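Local coordinates for exopolysaccharide biosynthesis protein (Pantoea stewartii subsp. stewartii DC283, PDB 6TGF), which acts as a glycan biofilm-modifying enzyme, probably a hydrolase of exopolysaccharide, built on a parallel beta-helix like that of bacteriophage tailspikes, at residues T309-G314 with N335-T340; Q345-N350 with L363-V368; D384-S389 with G393-A398; I414-F419 with K428-P433. All blocks are in the same frame, centred on the assembly; numbering follows the deposited sequence.

Contact 1: T309-G314 with N335-T340; sequences TIVSDG and NGNTDT
Asn-335 N donates to Ile-310 O at 3.1 Å, with an angle of 158° at the hydrogen. This is the direct polar link between the two segments. Further along, a water takes over. It accepts from Ser-312 N at 2.7 Å and lies 2.7 Å from Asn-335 O, to which it can donate. Asn-337 ND2 reaches the same water by a weak bond of 3.4 Å. The water thus bridges the two segments where the strand of Ile-310 gives way to loop.

Val-311 adds a methyl. Its CG2, anti to the backbone N, touches Asn-335 O at 3.5 Å and also the amide nitrogen ND2 of Asn-337. The Val-311 and Asn-337 side chains run at a slant to each other.

Asn-337 has a left-handed backbone (phi 61°, psi 32°), and its CB points toward the strand. Its N makes a weak bond of 3.4 Å to Asn-335 OD1. That oxygen also accepts from Asn-367 ND2.

Strands 276-279, 308-311 and 332-335 are parallel rungs in one wall of the parallel beta-helix. Strand 308-311 is the middle one and makes backbone bonds with both others. Strand 332-335 pairs in turn with strand 356-366. The segment 335-340 leaves this wall as a loop that leads to strand 346-350.

Contact 2: Q345-N350 with L363-V368; sequences QGLLRN and LRFNNV
Gly-346 and Val-368 have the nearest CA atoms of the two segments, 6.4 Å apart, too wide for strand pairing. The chain turns a corner at Leu-347, and the strands 348-350 and 363-366 lie in different walls of the beta-helix. The contact is therefore made by side chains, and by one side chain against backbone.

Leu-347 and Phe-365 meet in the interior. Leu-347 CD2 lies 3.8 Å from Phe-365 CE1. The methyl comes to the edge of the ring, near its plane, and the two side chains cross at about a right angle. Leu-347 extends with CG opposite its backbone N (chi1 174°). The CB of Phe-365 does not aim at the other segment, but the far part of its ring comes nearer. A chi1 of -54°, with CG opposite the carbonyl carbon, brings it there.

Val-368 works against backbone. Its CG1 rests 3.6 Å from Gln-345 O and 4.3 Å from Gly-346 CA.

Phe-334 of strand 332-335 touches both Leu-347 and Val-368, and Ala-372 packs on Phe-365. Charged groups lie off the contact: Arg-349 forms a salt bridge with Glu-321, and Arg-364 a cation-pi pair with Tyr-387.

All the touching residues are buried. The contact is mostly apolar, with one methyl resting on a carbonyl oxygen and no charge or donor-acceptor pair joining the segments. Cohesion here should come from dispersion and the exclusion of water, which depend on fit more than on direction.

Contact 3: D384-S389 with G393-A398; sequences DQWYAS and GDVIQA
Inside the parallel beta-helix, Trp-386 and Ala-388 of one wall face Val-395 and Ile-396 of the next. The chain turns a corner at Gln-385, and the strand 386-389 follows. Trp-386 and Ala-388, two residues apart, both point toward the other segment.

Ile-396 lies over one face of the indole, offset toward the rim. Its CG1 is 3.8 Å from the centroid of the Trp-386 six-membered ring and 22° off the ring normal, a CH-pi contact. The nearest ring atom is Trp-386 CH2, 3.5 Å from Ile-396 CG1. Trp-386 CG stands between backbone N and carbonyl carbon (chi1 58°). The two side chains come from opposite directions, and Ile-396 ends up over the ring face. Val-395 CG1 approaches Trp-386 CZ3 obliquely at 3.7 Å. The same methyl lies 3.9 Å from Ala-388 CB, so one methyl touches both.

Trp-386 also stacks with Phe-419 of the following strand 414-422. The CB of Tyr-387, between the two inward residues, points away; its OH bonds Arg-359 NH2 of the second subunit. Inward apolar residues, outward polar ones and aromatic rings stacked from coil to coil are features of the parallel beta-helix.

Contact 4: I414-F419 with K428-P433; sequences IELSNF and KVLNLP
Leu-416 meets Leu-430 and Leu-432 tip to tip, and these apolar contacts carry the pairing. A single methyl, Leu-416 CD1, serves both partners. It lies 3.6 Å from Leu-430 CD2 and 3.6 Å from Leu-432 CD1. All three leucines hold CG opposite the carbonyl carbon, with chi1 from -47° to -62°, which turns their ends toward one another across the interior. Ile-414 adds a looser touch, its CG2 4.3 Å from Leu-432 CD1. The backbones stay far apart: Ile-414 and Leu-432 are 8.8 Å from CA to CA. All four residues are buried.

Polar interactions lie away from this apolar layer. Glu-415, between Ile-414 and Leu-416, bonds His-441 and Asn-442 of the third subunit. Asn-418, at the corner after the strand, uses OD1 to bond Lys-382 of the second subunit. The segment 414-419 thus has an apolar side within its own coil and a polar side at the trimer interface.

In the parallel beta-helix, strand 414-422 is flanked by strands 380-389 and 438-441 in parallel order. Across the interior, in another wall, the short strand 430-431 runs between strands 396-399 and 450-453.

In the fold
The four contacts follow one another along the chain without nesting, and they step along the beta-helix in the same order. Neighbouring centres are 9, 8 and 7 Å apart, and contacts 1 and 4 are 22 Å apart. Contacts 2, 3 and 4 each join a strand of the sheet holding 346-350, 396-399 and 430-431 to a strand of the wall holding 356-366, 380-389 and 414-422. Contact 1 lies within that second wall, between strand 308-311 and the end of strand 332-335. Backbone bonds tie contact 2 to contact 3, as Phe-365 N to Tyr-387 O. Side-chain bonds tie contact 3 to contact 4, as Asp-384 to Ser-417. Contacts 2 to 4 thus line a run of apolar interior in successive coils of the tailspike-like trimer.

Contact 1: T309-G314 with N335-T340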
loop_
_atom_site.group_PDB
_atom_site.type_symbol
_atom_site.label_atom_id
_atom_site.label_comp_id
_atom_site.label_asym_id
_atom_site.label_seq_id
_atom_site.Cartn_x
_atom_site.Cartn_y
_atom_site.Cartn_z
ATOM N N THR B 309 25.815 -0.819 4.592
ATOM C CA THR B 309 25.865 -0.215 5.951
ATOM C C THR B 309 26.750 1.036 5.913
ATOM O O THR B 309 27.905 0.927 5.458
ATOM C CB THR B 309 26.364 -1.220 6.996
ATOM O OG1 THR B 309 25.452 -2.318 7.020
ATOM C CG2 THR B 309 26.476 -0.626 8.384
ATOM N N ILE B 310 26.217 2.176 6.362
ATOM C CA ILE B 310 26.998 3.423 6.616
ATOM C C ILE B 310 27.406 3.422 8.091
ATOM O O ILE B 310 26.587 3.012 8.936
ATOM C CB ILE B 310 26.206 4.691 6.228
ATOM C CG1 ILE B 310 26.163 4.875 4.708
ATOM C CG2 ILE B 310 26.772 5.924 6.923
ATOM C CD1 ILE B 310 25.132 5.875 4.234
ATOM N N VAL B 311 28.637 3.852 8.367
ATOM C CA VAL B 311 29.212 3.970 9.737
ATOM C C VAL B 311 30.124 5.203 9.735
ATOM O O VAL B 311 30.772 5.446 8.702
ATOM C CB VAL B 311 29.930 2.665 10.138
ATOM C CG1 VAL B 311 31.333 2.555 9.568
ATOM C CG2 VAL B 311 29.959 2.471 11.638
ATOM N N SER B 312 30.125 5.983 10.819
ATOM C CA SER B 312 30.777 7.319 10.884
ATOM C C SER B 312 31.519 7.492 12.216
ATOM O O SER B 312 31.673 6.490 12.945
ATOM C CB SER B 312 29.760 8.407 10.659
ATOM O OG SER B 312 30.386 9.679 10.554
ATOM N N ASP B 313 31.974 8.717 12.499
ATOM C CA ASP B 313 32.870 9.059 13.637
ATOM C C ASP B 313 32.097 9.808 14.732
ATOM O O ASP B 313 32.647 9.935 15.843
ATOM C CB ASP B 313 34.078 9.871 13.157
ATOM C CG ASP B 313 33.731 11.122 12.366
ATOM O OD1 ASP B 313 32.527 11.405 12.205
ATOM O OD2 ASP B 313 34.670 11.806 11.919
ATOM N N GLY B 314 30.886 10.294 14.434
ATOM C CA GLY B 314 30.000 10.970 15.404
ATOM C C GLY B 314 30.317 12.450 15.565
ATOM O O GLY B 314 29.691 13.084 16.437
ATOM N N ASN B 335 24.588 2.581 11.291
ATOM C CA ASN B 335 25.021 2.220 12.667
ATOM C C ASN B 335 25.734 3.431 13.281
ATOM O O ASN B 335 26.921 3.643 12.959
ATOM C CB ASN B 335 25.898 0.964 12.665
ATOM C CG ASN B 335 26.378 0.567 14.046
ATOM O OD1 ASN B 335 25.762 0.914 15.054
ATOM N ND2 ASN B 335 27.479 -0.165 14.102
ATOM N N GLY B 336 25.027 4.190 14.125
ATOM C CA GLY B 336 25.520 5.424 14.770
ATOM C C GLY B 336 26.602 5.155 15.808
ATOM O O GLY B 336 27.350 6.099 16.123
ATOM N N ASN B 337 26.668 3.926 16.335
ATOM C CA ASN B 337 27.697 3.453 17.305
ATOM C C ASN B 337 27.644 4.289 18.594
ATOM O O ASN B 337 28.704 4.458 19.228
ATOM C CB ASN B 337 29.106 3.475 16.697
ATOM C CG ASN B 337 29.364 2.338 15.731
ATOM O OD1 ASN B 337 29.031 1.189 16.010
ATOM N ND2 ASN B 337 29.978 2.646 14.602
ATOM N N THR B 338 26.460 4.772 18.986
ATOM C CA THR B 338 26.257 5.607 20.202
ATOM C C THR B 338 26.362 4.729 21.455
ATOM O O THR B 338 26.615 5.285 22.544
ATOM C CB THR B 338 24.921 6.360 20.152
ATOM O OG1 THR B 338 24.992 7.438 21.085
ATOM C CG2 THR B 338 23.727 5.490 20.476
ATOM N N ASP B 339 26.155 3.415 21.310
ATOM C CA ASP B 339 26.199 2.426 22.421
ATOM C C ASP B 339 27.626 2.329 22.978
ATOM O O ASP B 339 27.757 2.207 24.211
ATOM C CB ASP B 339 25.662 1.058 21.983
ATOM C CG ASP B 339 26.330 0.470 20.750
ATOM O OD1 ASP B 339 26.802 1.257 19.907
ATOM O OD2 ASP B 339 26.365 -0.771 20.641
ATOM N N THR B 340 28.647 2.384 22.113
ATOM C CA THR B 340 30.083 2.194 22.470
ATOM C C THR B 340 30.824 3.539 22.471
ATOM O O THR B 340 31.759 3.682 23.284
ATOM C CB THR B 340 30.758 1.180 21.534
ATOM O OG1 THR B 340 30.829 1.731 20.219
ATOM C CG2 THR B 340 30.035 -0.147 21.489
HETATM O O HOH W 1 28.868 5.478 13.172
#

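Contact 2: Q345-N350 with L363-V368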
loop_
_atom_site.group_PDB
_atom_site.type_symbol
_atom_site.label_atom_id
_atom_site.label_comp_id
_atom_site.label_asym_id
_atom_site.label_seq_id
_atom_site.Cartn_x
_atom_site.Cartn_y
_atom_site.Cartn_z
ATOM N N GLN B 345 25.036 12.225 16.232
ATOM C CA GLN B 345 25.110 12.207 14.747
ATOM C C GLN B 345 23.880 11.485 14.188
ATOM O O GLN B 345 23.684 10.303 14.534
ATOM C CB GLN B 345 26.398 11.527 14.280
ATOM C CG GLN B 345 26.590 11.561 12.770
ATOM C CD GLN B 345 27.990 11.170 12.367
ATOM O OE1 GLN B 345 28.529 10.170 12.832
ATOM N NE2 GLN B 345 28.589 11.956 11.488
ATOM N N GLY B 346 23.087 12.182 13.368
ATOM C CA GLY B 346 21.981 11.605 12.578
ATOM C C GLY B 346 22.475 11.124 11.225
ATOM O O GLY B 346 23.692 11.238 10.977
ATOM N N LEU B 347 21.578 10.616 10.373
ATOM C CA LEU B 347 21.922 10.133 9.007
ATOM C C LEU B 347 21.824 11.295 8.011
ATOM O O LEU B 347 22.821 11.546 7.305
ATOM C CB LEU B 347 20.998 8.977 8.605
ATOM C CG LEU B 347 21.153 8.478 7.167
ATOM C CD1 LEU B 347 22.599 8.121 6.855
ATOM C CD2 LEU B 347 20.245 7.287 6.902
ATOM N N LEU B 348 20.669 11.963 7.942
ATOM C CA LEU B 348 20.415 13.066 6.976
ATOM C C LEU B 348 19.561 14.162 7.622
ATOM O O LEU B 348 18.606 13.827 8.349
ATOM C CB LEU B 348 19.727 12.504 5.727
ATOM C CG LEU B 348 19.460 13.524 4.618
ATOM C CD1 LEU B 348 19.804 12.957 3.249
ATOM C CD2 LEU B 348 18.021 14.020 4.651
ATOM N N ARG B 349 19.911 15.423 7.347
ATOM C CA ARG B 349 19.050 16.613 7.572
ATOM C C ARG B 349 18.900 17.367 6.248
ATOM O O ARG B 349 19.933 17.638 5.606
ATOM C CB ARG B 349 19.638 17.549 8.633
ATOM C CG ARG B 349 18.940 18.901 8.693
ATOM C CD ARG B 349 19.217 19.679 9.963
ATOM N NE ARG B 349 20.626 20.011 10.120
ATOM C CZ ARG B 349 21.149 20.601 11.192
ATOM N NH1 ARG B 349 20.380 20.921 12.221
ATOM N NH2 ARG B 349 22.444 20.855 11.238
ATOM N N ASN B 350 17.661 17.696 5.872
ATOM C CA ASN B 350 17.331 18.563 4.712
ATOM C C ASN B 350 16.903 19.932 5.254
ATOM O O ASN B 350 15.947 19.969 6.053
ATOM C CB ASN B 350 16.257 17.924 3.826
ATOM C CG ASN B 350 16.111 18.593 2.474
ATOM O OD1 ASN B 350 16.909 19.453 2.104
ATOM N ND2 ASN B 350 15.094 18.200 1.726
ATOM N N LEU B 363 15.135 1.278 5.333
ATOM C CA LEU B 363 16.123 2.003 6.178
ATOM C C LEU B 363 16.166 1.362 7.570
ATOM O O LEU B 363 15.092 1.221 8.183
ATOM C CB LEU B 363 15.719 3.479 6.282
ATOM C CG LEU B 363 15.497 4.217 4.961
ATOM C CD1 LEU B 363 15.058 5.651 5.219
ATOM C CD2 LEU B 363 16.746 4.194 4.094
ATOM N N ARG B 364 17.360 0.993 8.044
ATOM C CA ARG B 364 17.596 0.503 9.430
ATOM C C ARG B 364 18.441 1.537 10.182
ATOM O O ARG B 364 19.516 1.903 9.672
ATOM C CB ARG B 364 18.284 -0.865 9.424
ATOM C CG ARG B 364 17.399 -2.004 8.937
ATOM C CD ARG B 364 17.910 -3.377 9.346
ATOM N NE ARG B 364 17.133 -3.995 10.419
ATOM C CZ ARG B 364 15.944 -4.578 10.264
ATOM N NH1 ARG B 364 15.365 -4.620 9.075
ATOM N NH2 ARG B 364 15.329 -5.115 11.305
ATOM N N PHE B 365 17.958 1.996 11.341
ATOM C CA PHE B 365 18.669 2.923 12.260
ATOM C C PHE B 365 19.084 2.155 13.521
ATOM O O PHE B 365 18.227 1.914 14.390
ATOM C CB PHE B 365 17.788 4.132 12.586
ATOM C CG PHE B 365 17.262 4.858 11.375
ATOM C CD1 PHE B 365 18.117 5.575 10.551
ATOM C CD2 PHE B 365 15.915 4.819 11.052
ATOM C CE1 PHE B 365 17.634 6.239 9.435
ATOM C CE2 PHE B 365 15.432 5.485 9.936
ATOM C CZ PHE B 365 16.292 6.194 9.129
ATOM N N ASN B 366 20.362 1.772 13.601
ATOM C CA ASN B 366 20.950 1.023 14.745
ATOM C C ASN B 366 21.846 1.966 15.553
ATOM O O ASN B 366 22.796 2.514 14.967
ATOM C CB ASN B 366 21.745 -0.197 14.276
ATOM C CG ASN B 366 20.904 -1.208 13.527
ATOM O OD1 ASN B 366 19.727 -1.390 13.827
ATOM N ND2 ASN B 366 21.503 -1.877 12.555
ATOM N N ASN B 367 21.543 2.150 16.842
ATOM C CA ASN B 367 22.403 2.867 17.824
ATOM C C ASN B 367 22.689 4.288 17.325
ATOM O O ASN B 367 23.860 4.712 17.392
ATOM C CB ASN B 367 23.707 2.104 18.080
ATOM C CG ASN B 367 23.497 0.612 18.225
ATOM O OD1 ASN B 367 22.995 0.146 19.247
ATOM N ND2 ASN B 367 23.881 -0.144 17.209
ATOM N N VAL B 368 21.662 4.993 16.843
ATOM C CA VAL B 368 21.768 6.404 16.366
ATOM C C VAL B 368 21.604 7.328 17.579
ATOM O O VAL B 368 20.556 7.247 18.250
ATOM C CB VAL B 368 20.740 6.712 15.260
ATOM C CG1 VAL B 368 20.741 8.184 14.871
ATOM C CG2 VAL B 368 20.965 5.841 14.033
#

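Contact 3: D384-S389 with G393-A398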
loop_
_atom_site.group_PDB
_atom_site.type_symbol
_atom_site.label_atom_id
_atom_site.label_comp_id
_atom_site.label_asym_id
_atom_site.label_seq_id
_atom_site.Cartn_x
_atom_site.Cartn_y
_atom_site.Cartn_z
ATOM N N ASP B 384 8.559 4.136 4.104
ATOM C CA ASP B 384 8.049 2.740 4.116
ATOM C C ASP B 384 9.188 1.795 4.516
ATOM O O ASP B 384 10.353 2.116 4.208
ATOM C CB ASP B 384 7.471 2.356 2.751
ATOM C CG ASP B 384 6.825 0.980 2.722
ATOM O OD1 ASP B 384 5.917 0.740 3.541
ATOM O OD2 ASP B 384 7.243 0.156 1.884
ATOM N N GLN B 385 8.855 0.680 5.176
ATOM C CA GLN B 385 9.813 -0.386 5.580
ATOM C C GLN B 385 11.050 0.244 6.229
ATOM O O GLN B 385 12.140 0.136 5.643
ATOM C CB GLN B 385 10.214 -1.231 4.370
ATOM C CG GLN B 385 9.161 -2.242 3.950
ATOM C CD GLN B 385 9.750 -3.291 3.041
ATOM O OE1 GLN B 385 9.966 -4.434 3.440
ATOM N NE2 GLN B 385 10.040 -2.899 1.810
ATOM N N TRP B 386 10.884 0.886 7.388
ATOM C CA TRP B 386 12.008 1.454 8.180
ATOM C C TRP B 386 11.998 0.856 9.588
ATOM O O TRP B 386 10.904 0.622 10.132
ATOM C CB TRP B 386 11.976 2.987 8.204
ATOM C CG TRP B 386 10.724 3.595 8.755
ATOM C CD1 TRP B 386 9.559 3.825 8.084
ATOM C CD2 TRP B 386 10.519 4.088 10.092
ATOM N NE1 TRP B 386 8.643 4.422 8.907
ATOM C CE2 TRP B 386 9.202 4.595 10.145
ATOM C CE3 TRP B 386 11.311 4.148 11.243
ATOM C CZ2 TRP B 386 8.662 5.143 11.308
ATOM C CZ3 TRP B 386 10.778 4.695 12.390
ATOM C CH2 TRP B 386 9.471 5.185 12.420
ATOM N N TYR B 387 13.190 0.610 10.135
ATOM C CA TYR B 387 13.413 -0.069 11.435
ATOM C C TYR B 387 14.405 0.768 12.252
ATOM O O TYR B 387 15.408 1.230 11.679
ATOM C CB TYR B 387 13.875 -1.509 11.187
ATOM C CG TYR B 387 13.028 -2.278 10.200
ATOM C CD1 TYR B 387 13.208 -2.133 8.833
ATOM C CD2 TYR B 387 12.036 -3.145 10.631
ATOM C CE1 TYR B 387 12.429 -2.827 7.921
ATOM C CE2 TYR B 387 11.248 -3.848 9.733
ATOM C CZ TYR B 387 11.445 -3.688 8.372
ATOM O OH TYR B 387 10.675 -4.375 7.479
ATOM N N ALA B 388 14.104 0.993 13.535
ATOM C CA ALA B 388 14.964 1.721 14.499
ATOM C C ALA B 388 15.216 0.832 15.722
ATOM O O ALA B 388 14.229 0.388 16.338
ATOM C CB ALA B 388 14.318 3.030 14.884
ATOM N N SER B 389 16.488 0.574 16.044
ATOM C CA SER B 389 16.929 -0.273 17.184
ATOM C C SER B 389 17.886 0.513 18.085
ATOM O O SER B 389 18.956 0.923 17.593
ATOM C CB SER B 389 17.570 -1.550 16.708
ATOM O OG SER B 389 18.326 -2.156 17.746
ATOM N N GLY B 393 18.429 9.337 20.300
ATOM C CA GLY B 393 17.906 10.605 19.756
ATOM C C GLY B 393 16.542 10.414 19.119
ATOM O O GLY B 393 15.977 9.307 19.253
ATOM N N ASP B 394 16.026 11.454 18.457
ATOM C CA ASP B 394 14.790 11.390 17.632
ATOM C C ASP B 394 15.083 10.541 16.391
ATOM O O ASP B 394 16.227 10.592 15.903
ATOM C CB ASP B 394 14.300 12.785 17.231
ATOM C CG ASP B 394 13.835 13.651 18.389
ATOM O OD1 ASP B 394 13.667 13.111 19.501
ATOM O OD2 ASP B 394 13.641 14.861 18.166
ATOM N N VAL B 395 14.095 9.781 15.912
ATOM C CA VAL B 395 14.216 8.935 14.687
ATOM C C VAL B 395 13.636 9.724 13.502
ATOM O O VAL B 395 14.436 10.270 12.719
ATOM C CB VAL B 395 13.553 7.558 14.888
ATOM C CG1 VAL B 395 13.623 6.696 13.636
ATOM C CG2 VAL B 395 14.163 6.819 16.070
ATOM N N ILE B 396 12.306 9.810 13.389
ATOM C CA ILE B 396 11.606 10.583 12.319
ATOM C C ILE B 396 11.205 11.946 12.896
ATOM O O ILE B 396 10.253 11.994 13.701
ATOM C CB ILE B 396 10.390 9.811 11.763
ATOM C CG1 ILE B 396 10.704 8.334 11.503
ATOM C CG2 ILE B 396 9.843 10.498 10.520
ATOM C CD1 ILE B 396 11.836 8.093 10.529
ATOM N N GLN B 397 11.919 13.006 12.501
ATOM C CA GLN B 397 11.687 14.400 12.964
ATOM C C GLN B 397 11.360 15.276 11.751
ATOM O O GLN B 397 12.046 15.138 10.720
ATOM C CB GLN B 397 12.913 14.921 13.718
ATOM C CG GLN B 397 12.685 16.251 14.428
ATOM C CD GLN B 397 12.948 17.449 13.548
ATOM O OE1 GLN B 397 13.940 17.508 12.824
ATOM N NE2 GLN B 397 12.056 18.424 13.609
ATOM N N ALA B 398 10.343 16.133 11.876
ATOM C CA ALA B 398 9.941 17.131 10.858
ATOM C C ALA B 398 9.459 18.406 11.558
ATOM O O ALA B 398 8.592 18.300 12.450
ATOM C CB ALA B 398 8.878 16.555 9.954
#

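Contact 4: I414-F419 with K428-P433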
loop_
_atom_site.group_PDB
_atom_site.type_symbol
_atom_site.label_atom_id
_atom_site.label_comp_id
_atom_site.label_asym_id
_atom_site.label_seq_id
_atom_site.Cartn_x
_atom_site.Cartn_y
_atom_site.Cartn_z
ATOM N N ILE B 414 2.463 13.339 5.390
ATOM C CA ILE B 414 3.435 12.384 6.001
ATOM C C ILE B 414 2.773 11.002 5.999
ATOM O O ILE B 414 1.687 10.875 6.595
ATOM C CB ILE B 414 3.843 12.812 7.429
ATOM C CG1 ILE B 414 4.237 14.292 7.518
ATOM C CG2 ILE B 414 4.931 11.893 7.970
ATOM C CD1 ILE B 414 5.685 14.588 7.212
ATOM N N GLU B 415 3.389 10.013 5.344
ATOM C CA GLU B 415 2.878 8.617 5.287
ATOM C C GLU B 415 3.971 7.660 5.780
ATOM O O GLU B 415 4.878 7.339 4.989
ATOM C CB GLU B 415 2.410 8.275 3.871
ATOM C CG GLU B 415 1.799 6.890 3.758
ATOM C CD GLU B 415 1.088 6.612 2.444
ATOM O OE1 GLU B 415 0.275 5.674 2.409
ATOM O OE2 GLU B 415 1.355 7.330 1.459
ATOM N N LEU B 416 3.880 7.240 7.046
ATOM C CA LEU B 416 4.778 6.231 7.672
ATOM C C LEU B 416 4.074 4.873 7.632
ATOM O O LEU B 416 2.941 4.790 8.142
ATOM C CB LEU B 416 5.085 6.640 9.115
ATOM C CG LEU B 416 5.492 8.096 9.330
ATOM C CD1 LEU B 416 5.578 8.407 10.815
ATOM C CD2 LEU B 416 6.812 8.408 8.640
ATOM N N SER B 417 4.712 3.853 7.052
ATOM C CA SER B 417 4.109 2.509 6.849
ATOM C C SER B 417 5.141 1.396 7.076
ATOM O O SER B 417 6.328 1.609 6.759
ATOM C CB SER B 417 3.486 2.410 5.481
ATOM O OG SER B 417 4.446 2.657 4.466
ATOM N N ASN B 418 4.683 0.258 7.612
ATOM C CA ASN B 418 5.454 -1.009 7.736
ATOM C C ASN B 418 6.771 -0.735 8.469
ATOM O O ASN B 418 7.836 -1.034 7.899
ATOM C CB ASN B 418 5.687 -1.652 6.366
ATOM C CG ASN B 418 4.399 -1.926 5.619
ATOM O OD1 ASN B 418 3.470 -2.513 6.170
ATOM N ND2 ASN B 418 4.334 -1.509 4.365
ATOM N N PHE B 419 6.700 -0.189 9.686
ATOM C CA PHE B 419 7.882 0.188 10.503
ATOM C C PHE B 419 7.857 -0.547 11.847
ATOM O O PHE B 419 6.790 -1.030 12.268
ATOM C CB PHE B 419 7.966 1.707 10.684
ATOM C CG PHE B 419 6.803 2.356 11.394
ATOM C CD1 PHE B 419 5.717 2.839 10.682
ATOM C CD2 PHE B 419 6.808 2.517 12.771
ATOM C CE1 PHE B 419 4.654 3.446 11.333
ATOM C CE2 PHE B 419 5.743 3.126 13.419
ATOM C CZ PHE B 419 4.668 3.591 12.700
ATOM N N LYS B 428 12.313 11.029 20.868
ATOM C CA LYS B 428 10.975 10.741 20.292
ATOM C C LYS B 428 11.152 9.921 19.011
ATOM O O LYS B 428 11.860 10.395 18.108
ATOM C CB LYS B 428 10.232 12.053 20.021
ATOM C CG LYS B 428 10.047 12.937 21.247
ATOM C CD LYS B 428 9.548 14.331 20.941
ATOM C CE LYS B 428 9.755 15.282 22.099
ATOM N NZ LYS B 428 8.845 16.449 22.028
ATOM N N VAL B 429 10.537 8.736 18.942
ATOM C CA VAL B 429 10.552 7.858 17.733
ATOM C C VAL B 429 9.931 8.650 16.577
ATOM O O VAL B 429 10.531 8.669 15.486
ATOM C CB VAL B 429 9.822 6.524 17.985
ATOM C CG1 VAL B 429 9.662 5.703 16.713
ATOM C CG2 VAL B 429 10.520 5.700 19.060
ATOM N N LEU B 430 8.783 9.289 16.825
ATOM C CA LEU B 430 8.120 10.243 15.894
ATOM C C LEU B 430 8.096 11.630 16.544
ATOM O O LEU B 430 7.362 11.803 17.530
ATOM C CB LEU B 430 6.698 9.758 15.585
ATOM C CG LEU B 430 6.562 8.297 15.160
ATOM C CD1 LEU B 430 5.104 7.945 14.909
ATOM C CD2 LEU B 430 7.398 8.000 13.925
ATOM N N ASN B 431 8.889 12.568 16.022
ATOM C CA ASN B 431 8.861 14.006 16.406
ATOM C C ASN B 431 8.178 14.773 15.268
ATOM O O ASN B 431 8.886 15.448 14.496
ATOM C CB ASN B 431 10.266 14.522 16.732
ATOM C CG ASN B 431 10.279 15.934 17.279
ATOM O OD1 ASN B 431 9.237 16.578 17.395
ATOM N ND2 ASN B 431 11.459 16.427 17.614
ATOM N N LEU B 432 6.851 14.656 15.172
ATOM C CA LEU B 432 6.053 15.105 13.999
ATOM C C LEU B 432 4.836 15.910 14.452
ATOM O O LEU B 432 3.701 15.531 14.172
ATOM C CB LEU B 432 5.638 13.865 13.201
ATOM C CG LEU B 432 6.782 13.039 12.614
ATOM C CD1 LEU B 432 6.264 11.737 12.028
ATOM C CD2 LEU B 432 7.544 13.826 11.560
ATOM N N PRO B 433 5.030 17.056 15.146
ATOM C CA PRO B 433 3.925 17.965 15.454
ATOM C C PRO B 433 3.369 18.650 14.194
ATOM O O PRO B 433 4.117 18.830 13.247
ATOM C CB PRO B 433 4.552 19.001 16.400
ATOM C CG PRO B 433 6.029 18.971 16.066
ATOM C CD PRO B 433 6.315 17.535 15.680
#